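PrgZ (Enterococcus faecalis, PDB 4FAJ) binds a peptide sex pheromone outside the cell as a membrane-anchored receptor of the solute-binding protein 5 family, probably passing it to a peptide transporter. Local coordinates at residues M316-N330 against L457-A471. Residues are numbered along the deposited sequence; the frame is centred on the assembly and turned at random.
Sequences MANTMFLEMNQTGEN and LTKKDFTLSLSGWQA
Phe321 and Ser467 exchange paired backbone bonds midway along antiparallel strands 318-324 and 464-470, with like pairs at Thr319-Trp469 and Glu323-Ser465; Ala471 N to Ala317 O extends the ladder at one end and Asn325 N to Thr463 O at the other. The backbones come close at Gly468, its CA 4.0 Å from Met320 CA. With no side chain there, the bent chain of Met320 folds across the partner strand, its SD 3.8 Å from Gly468 CA and its CE 3.9 Å from Leu466 CD1. On the other face of the sheet Ser467 OG, set between its own N and carbonyl carbon (chi1 43°), donates to Glu323 OE2 at 2.9 Å, meeting the anti side of the carboxylate; Ser465 OG donates in turn to Ser467 OG. His491 also binds Glu323 OE2, so two residues grip this oxygen. Beside them the Phe321 ring edge lies near Ser467 O, and CE2 reaches Trp469 CB at 4.1 Å. Where the strands end, Asn325 ND2 donates nearly straight to Phe462 O (2.9 Å, 159°), while its OD1 takes Thr327 N in an Asx turn and Thr327 OG1 on a lone pair. Beyond this the contact thins toward solvent: Thr327 CG2 merely touches Lys460 CD at 3.7 Å. At the far end a water bridges Asn318 OD1 and Gln470 OE1, and Asn318 ND2 binds a polar side chain of the bound peptide. The peptide's strand joins this mixed sheet antiparallel at Gly468 and Trp469, making the contact part of the peptide-binding site. Strand 464-470 lies between 311-324, itself flanked by 528-539, and parallel 412-418; helix 477-480 packs against Thr319, Phe321 and Ala471.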
loop_
_atom_site.group_PDB
_atom_site.type_symbol
_atom_site.label_atom_id
_atom_site.label_comp_id
_atom_site.label_asym_id
_atom_site.label_seq_id
_atom_site.Cartn_x
_atom_site.Cartn_y
_atom_site.Cartn_z
ATOM N N MET A 316 -11.025 0.587 -5.361
ATOM C CA MET A 316 -9.564 0.587 -5.279
ATOM C C MET A 316 -8.987 -0.812 -5.531
ATOM O O MET A 316 -9.655 -1.809 -5.284
ATOM C CB MET A 316 -9.127 1.035 -3.901
ATOM C CG MET A 316 -9.595 2.416 -3.489
ATOM S SD MET A 316 -8.632 3.715 -4.293
ATOM C CE MET A 316 -9.849 4.369 -5.415
ATOM N N ALA A 317 -7.731 -0.863 -5.992
ATOM C CA ALA A 317 -6.993 -2.132 -6.172
ATOM C C ALA A 317 -6.383 -2.549 -4.833
ATOM O O ALA A 317 -5.158 -2.597 -4.660
ATOM C CB ALA A 317 -5.906 -1.981 -7.259
ATOM N N ASN A 318 -7.262 -2.873 -3.888
ATOM C CA ASN A 318 -6.901 -2.948 -2.477
ATOM C C ASN A 318 -7.727 -4.070 -1.843
ATOM O O ASN A 318 -8.944 -3.991 -1.807
ATOM C CB ASN A 318 -7.179 -1.558 -1.876
ATOM C CG ASN A 318 -6.923 -1.430 -0.366
ATOM O OD1 ASN A 318 -7.310 -0.401 0.216
ATOM N ND2 ASN A 318 -6.259 -2.410 0.265
ATOM N N THR A 319 -7.053 -5.130 -1.393
ATOM C CA THR A 319 -7.707 -6.246 -0.726
ATOM C C THR A 319 -7.404 -6.170 0.778
ATOM O O THR A 319 -6.242 -6.025 1.171
ATOM C CB THR A 319 -7.199 -7.592 -1.279
ATOM O OG1 THR A 319 -7.509 -7.687 -2.683
ATOM C CG2 THR A 319 -7.839 -8.782 -0.521
ATOM N N MET A 320 -8.440 -6.264 1.605
ATOM C CA MET A 320 -8.250 -6.432 3.055
ATOM C C MET A 320 -8.257 -7.936 3.391
ATOM O O MET A 320 -9.129 -8.685 2.930
ATOM C CB MET A 320 -9.337 -5.699 3.853
ATOM C CG MET A 320 -9.251 -4.187 3.810
ATOM S SD MET A 320 -7.718 -3.493 4.488
ATOM C CE MET A 320 -7.719 -4.152 6.161
ATOM N N PHE A 321 -7.262 -8.356 4.181
ATOM C CA PHE A 321 -7.050 -9.762 4.541
ATOM C C PHE A 321 -7.228 -9.996 6.038
ATOM O O PHE A 321 -7.145 -9.056 6.831
ATOM C CB PHE A 321 -5.611 -10.191 4.240
ATOM C CG PHE A 321 -5.174 -10.010 2.820
ATOM C CD1 PHE A 321 -5.575 -10.900 1.833
ATOM C CD2 PHE A 321 -4.275 -9.007 2.483
ATOM C CE1 PHE A 321 -5.136 -10.759 0.525
ATOM C CE2 PHE A 321 -3.830 -8.857 1.165
ATOM C CZ PHE A 321 -4.266 -9.725 0.190
ATOM N N LEU A 322 -7.451 -11.264 6.405
ATOM C CA LEU A 322 -7.016 -11.788 7.698
ATOM C C LEU A 322 -5.680 -12.464 7.448
ATOM O O LEU A 322 -5.610 -13.527 6.795
ATOM C CB LEU A 322 -8.001 -12.805 8.289
ATOM C CG LEU A 322 -9.241 -12.270 8.983
ATOM C CD1 LEU A 322 -10.050 -13.409 9.558
ATOM C CD2 LEU A 322 -8.886 -11.300 10.084
ATOM N N GLU A 323 -4.606 -11.822 7.903
ATOM C CA GLU A 323 -3.305 -12.452 7.894
ATOM C C GLU A 323 -3.224 -13.361 9.107
ATOM O O GLU A 323 -3.800 -13.062 10.152
ATOM C CB GLU A 323 -2.183 -11.417 7.917
ATOM C CG GLU A 323 -2.059 -10.650 6.629
ATOM C CD GLU A 323 -0.736 -9.907 6.513
ATOM O OE1 GLU A 323 0.288 -10.566 6.218
ATOM O OE2 GLU A 323 -0.733 -8.671 6.691
ATOM N N MET A 324 -2.505 -14.467 8.958
ATOM C CA MET A 324 -2.479 -15.526 9.961
ATOM C C MET A 324 -1.038 -15.913 10.270
ATOM O O MET A 324 -0.275 -16.245 9.356
ATOM C CB MET A 324 -3.226 -16.747 9.432
ATOM C CG MET A 324 -4.737 -16.583 9.376
ATOM S SD MET A 324 -5.581 -17.903 8.453
ATOM C CE MET A 324 -4.872 -17.704 6.836
ATOM N N ASN A 325 -0.676 -15.880 11.550
ATOM C CA ASN A 325 0.663 -16.267 11.998
ATOM C C ASN A 325 0.875 -17.777 11.902
ATOM O O ASN A 325 0.366 -18.545 12.723
ATOM C CB ASN A 325 0.896 -15.792 13.433
ATOM C CG ASN A 325 2.344 -15.962 13.887
ATOM O OD1 ASN A 325 3.063 -16.852 13.411
ATOM N ND2 ASN A 325 2.770 -15.111 14.825
ATOM N N GLN A 326 1.642 -18.181 10.897
ATOM C CA GLN A 326 1.887 -19.590 10.577
ATOM C C GLN A 326 3.364 -19.968 10.786
ATOM O O GLN A 326 3.876 -20.870 10.132
ATOM C CB GLN A 326 1.487 -19.872 9.113
ATOM C CG GLN A 326 0.008 -19.586 8.793
ATOM C CD GLN A 326 -0.235 -19.237 7.326
ATOM O OE1 GLN A 326 -0.186 -20.116 6.441
ATOM N NE2 GLN A 326 -0.490 -17.955 7.055
ATOM N N THR A 327 4.045 -19.288 11.703
ATOM C CA THR A 327 5.449 -19.589 11.988
ATOM C C THR A 327 5.631 -20.888 12.784
ATOM O O THR A 327 6.718 -21.484 12.784
ATOM C CB THR A 327 6.108 -18.427 12.756
ATOM O OG1 THR A 327 5.340 -18.139 13.930
ATOM C CG2 THR A 327 6.181 -17.200 11.877
ATOM N N GLY A 328 4.567 -21.334 13.451
ATOM C CA GLY A 328 4.637 -22.472 14.361
ATOM C C GLY A 328 4.343 -22.059 15.793
ATOM O O GLY A 328 3.931 -22.888 16.605
ATOM N N GLU A 329 4.536 -20.774 16.102
ATOM C CA GLU A 329 4.231 -20.249 17.436
ATOM C C GLU A 329 2.771 -20.514 17.797
ATOM O O GLU A 329 2.479 -20.934 18.915
ATOM C CB GLU A 329 4.522 -18.743 17.540
ATOM C CG GLU A 329 5.967 -18.317 17.213
ATOM C CD GLU A 329 7.030 -18.990 18.082
ATOM O OE1 GLU A 329 6.726 -19.416 19.223
ATOM O OE2 GLU A 329 8.189 -19.083 17.618
ATOM N N ASN A 330 1.859 -20.284 16.853
ATOM C CA ASN A 330 0.447 -20.544 17.093
ATOM C C ASN A 330 0.038 -21.906 16.542
ATOM O O ASN A 330 0.079 -22.144 15.330
ATOM C CB ASN A 330 -0.425 -19.436 16.507
ATOM C CG ASN A 330 -1.877 -19.554 16.937
ATOM O OD1 ASN A 330 -2.649 -20.305 16.351
ATOM N ND2 ASN A 330 -2.250 -18.815 17.975
ATOM N N LEU A 457 3.229 -6.169 13.403
ATOM C CA LEU A 457 3.254 -6.930 12.147
ATOM C C LEU A 457 4.687 -7.264 11.753
ATOM O O LEU A 457 4.972 -8.402 11.394
ATOM C CB LEU A 457 2.582 -6.167 11.004
ATOM C CG LEU A 457 1.053 -6.173 11.013
ATOM C CD1 LEU A 457 0.538 -5.160 10.009
ATOM C CD2 LEU A 457 0.488 -7.592 10.727
ATOM N N THR A 458 5.579 -6.275 11.844
ATOM C CA THR A 458 6.987 -6.470 11.487
ATOM C C THR A 458 7.636 -7.537 12.360
ATOM O O THR A 458 8.414 -8.339 11.861
ATOM C CB THR A 458 7.802 -5.153 11.566
ATOM O OG1 THR A 458 7.233 -4.186 10.683
ATOM C CG2 THR A 458 9.276 -5.375 11.173
ATOM N N LYS A 459 7.297 -7.555 13.651
ATOM C CA LYS A 459 7.853 -8.528 14.595
ATOM C C LYS A 459 7.083 -9.854 14.643
ATOM O O LYS A 459 7.490 -10.776 15.349
ATOM C CB LYS A 459 7.922 -7.917 16.007
ATOM C CG LYS A 459 8.839 -6.694 16.096
ATOM C CD LYS A 459 8.738 -6.011 17.465
ATOM C CE LYS A 459 9.838 -4.970 17.662
ATOM N NZ LYS A 459 11.110 -5.576 18.161
ATOM N N LYS A 460 5.983 -9.949 13.895
ATOM C CA LYS A 460 5.069 -11.110 13.937
ATOM C C LYS A 460 4.472 -11.350 15.325
ATOM O O LYS A 460 4.182 -12.485 15.721
ATOM C CB LYS A 460 5.735 -12.378 13.381
ATOM C CG LYS A 460 6.275 -12.226 11.961
ATOM C CD LYS A 460 6.756 -13.562 11.404
ATOM C CE LYS A 460 7.072 -13.492 9.911
ATOM N NZ LYS A 460 8.186 -12.552 9.600
ATOM N N ASP A 461 4.256 -10.259 16.048
ATOM C CA ASP A 461 3.681 -10.291 17.390
ATOM C C ASP A 461 2.162 -10.206 17.245
ATOM O O ASP A 461 1.521 -9.238 17.659
ATOM C CB ASP A 461 4.240 -9.130 18.223
ATOM C CG ASP A 461 3.809 -9.181 19.686
ATOM O OD1 ASP A 461 3.245 -10.205 20.132
ATOM O OD2 ASP A 461 4.048 -8.183 20.400
ATOM N N PHE A 462 1.599 -11.236 16.628
ATOM C CA PHE A 462 0.168 -11.312 16.407
ATOM C C PHE A 462 -0.258 -12.748 16.120
ATOM O O PHE A 462 0.572 -13.620 15.876
ATOM C CB PHE A 462 -0.252 -10.384 15.266
ATOM C CG PHE A 462 0.087 -10.904 13.897
ATOM C CD1 PHE A 462 1.347 -10.708 13.360
ATOM C CD2 PHE A 462 -0.859 -11.585 13.141
ATOM C CE1 PHE A 462 1.658 -11.183 12.095
ATOM C CE2 PHE A 462 -0.549 -12.062 11.879
ATOM C CZ PHE A 462 0.709 -11.861 11.358
ATOM N N THR A 463 -1.560 -12.959 16.149
ATOM C CA THR A 463 -2.160 -14.229 15.805
ATOM C C THR A 463 -2.932 -14.058 14.497
ATOM O O THR A 463 -2.496 -14.558 13.453
ATOM C CB THR A 463 -3.043 -14.703 16.962
ATOM O OG1 THR A 463 -2.206 -14.906 18.106
ATOM C CG2 THR A 463 -3.769 -15.993 16.615
ATOM N N LEU A 464 -4.044 -13.329 14.551
ATOM C CA LEU A 464 -4.747 -12.865 13.359
ATOM C C LEU A 464 -4.589 -11.357 13.237
ATOM O O LEU A 464 -4.512 -10.630 14.239
ATOM C CB LEU A 464 -6.247 -13.166 13.423
ATOM C CG LEU A 464 -6.752 -14.594 13.487
ATOM C CD1 LEU A 464 -8.232 -14.558 13.832
ATOM C CD2 LEU A 464 -6.507 -15.302 12.158
ATOM N N SER A 465 -4.630 -10.879 12.000
ATOM C CA SER A 465 -4.530 -9.454 11.733
ATOM C C SER A 465 -5.470 -9.023 10.609
ATOM O O SER A 465 -5.453 -9.614 9.532
ATOM C CB SER A 465 -3.096 -9.127 11.346
ATOM O OG SER A 465 -2.970 -7.788 10.908
ATOM N N LEU A 466 -6.267 -7.986 10.861
ATOM C CA LEU A 466 -7.057 -7.356 9.807
ATOM C C LEU A 466 -6.179 -6.291 9.172
ATOM O O LEU A 466 -6.079 -5.165 9.677
ATOM C CB LEU A 466 -8.333 -6.721 10.361
ATOM C CG LEU A 466 -9.217 -5.994 9.342
ATOM C CD1 LEU A 466 -9.594 -6.932 8.203
ATOM C CD2 LEU A 466 -10.477 -5.452 10.010
ATOM N N SER A 467 -5.530 -6.667 8.082
ATOM C CA SER A 467 -4.629 -5.782 7.352
ATOM C C SER A 467 -4.727 -6.090 5.853
ATOM O O SER A 467 -5.177 -7.175 5.448
ATOM C CB SER A 467 -3.186 -5.922 7.869
ATOM O OG SER A 467 -2.818 -7.285 8.094
ATOM N N GLY A 468 -4.322 -5.128 5.036
ATOM C CA GLY A 468 -4.477 -5.238 3.594
ATOM C C GLY A 468 -3.338 -4.661 2.787
ATOM O O GLY A 468 -2.355 -4.143 3.331
ATOM N N TRP A 469 -3.482 -4.775 1.471
ATOM C CA TRP A 469 -2.476 -4.317 0.524
ATOM C C TRP A 469 -3.197 -3.577 -0.579
ATOM O O TRP A 469 -4.233 -4.061 -1.074
ATOM C CB TRP A 469 -1.735 -5.521 -0.065
ATOM C CG TRP A 469 -0.577 -5.145 -0.985
ATOM C CD1 TRP A 469 -0.563 -5.166 -2.351
ATOM C CD2 TRP A 469 0.712 -4.710 -0.577
ATOM N NE1 TRP A 469 0.669 -4.761 -2.820
ATOM C CE2 TRP A 469 1.472 -4.478 -1.748
ATOM C CE3 TRP A 469 1.301 -4.477 0.667
ATOM C CZ2 TRP A 469 2.792 -4.031 -1.702
ATOM C CZ3 TRP A 469 2.622 -4.043 0.712
ATOM C CH2 TRP A 469 3.347 -3.815 -0.463
ATOM N N GLN A 470 -2.684 -2.403 -0.952
ATOM C CA GLN A 470 -3.089 -1.763 -2.201
ATOM C C GLN A 470 -1.966 -1.923 -3.217
ATOM O O GLN A 470 -0.812 -1.631 -2.906
ATOM C CB GLN A 470 -3.404 -0.280 -2.030
ATOM C CG GLN A 470 -3.530 0.450 -3.387
ATOM C CD GLN A 470 -4.536 1.559 -3.400
ATOM O OE1 GLN A 470 -5.656 1.390 -2.922
ATOM N NE2 GLN A 470 -4.164 2.707 -4.003
ATOM N N ALA A 471 -2.314 -2.360 -4.427
ATOM C CA ALA A 471 -1.326 -2.552 -5.478
ATOM C C ALA A 471 -0.533 -1.271 -5.657
ATOM O O ALA A 471 -1.103 -0.188 -5.606
ATOM C CB ALA A 471 -1.990 -2.910 -6.792
HETATM O O HOH W 1 -7.139 2.276 -0.933
HETATM O O HOH W 2 -0.373 -6.021 4.466
#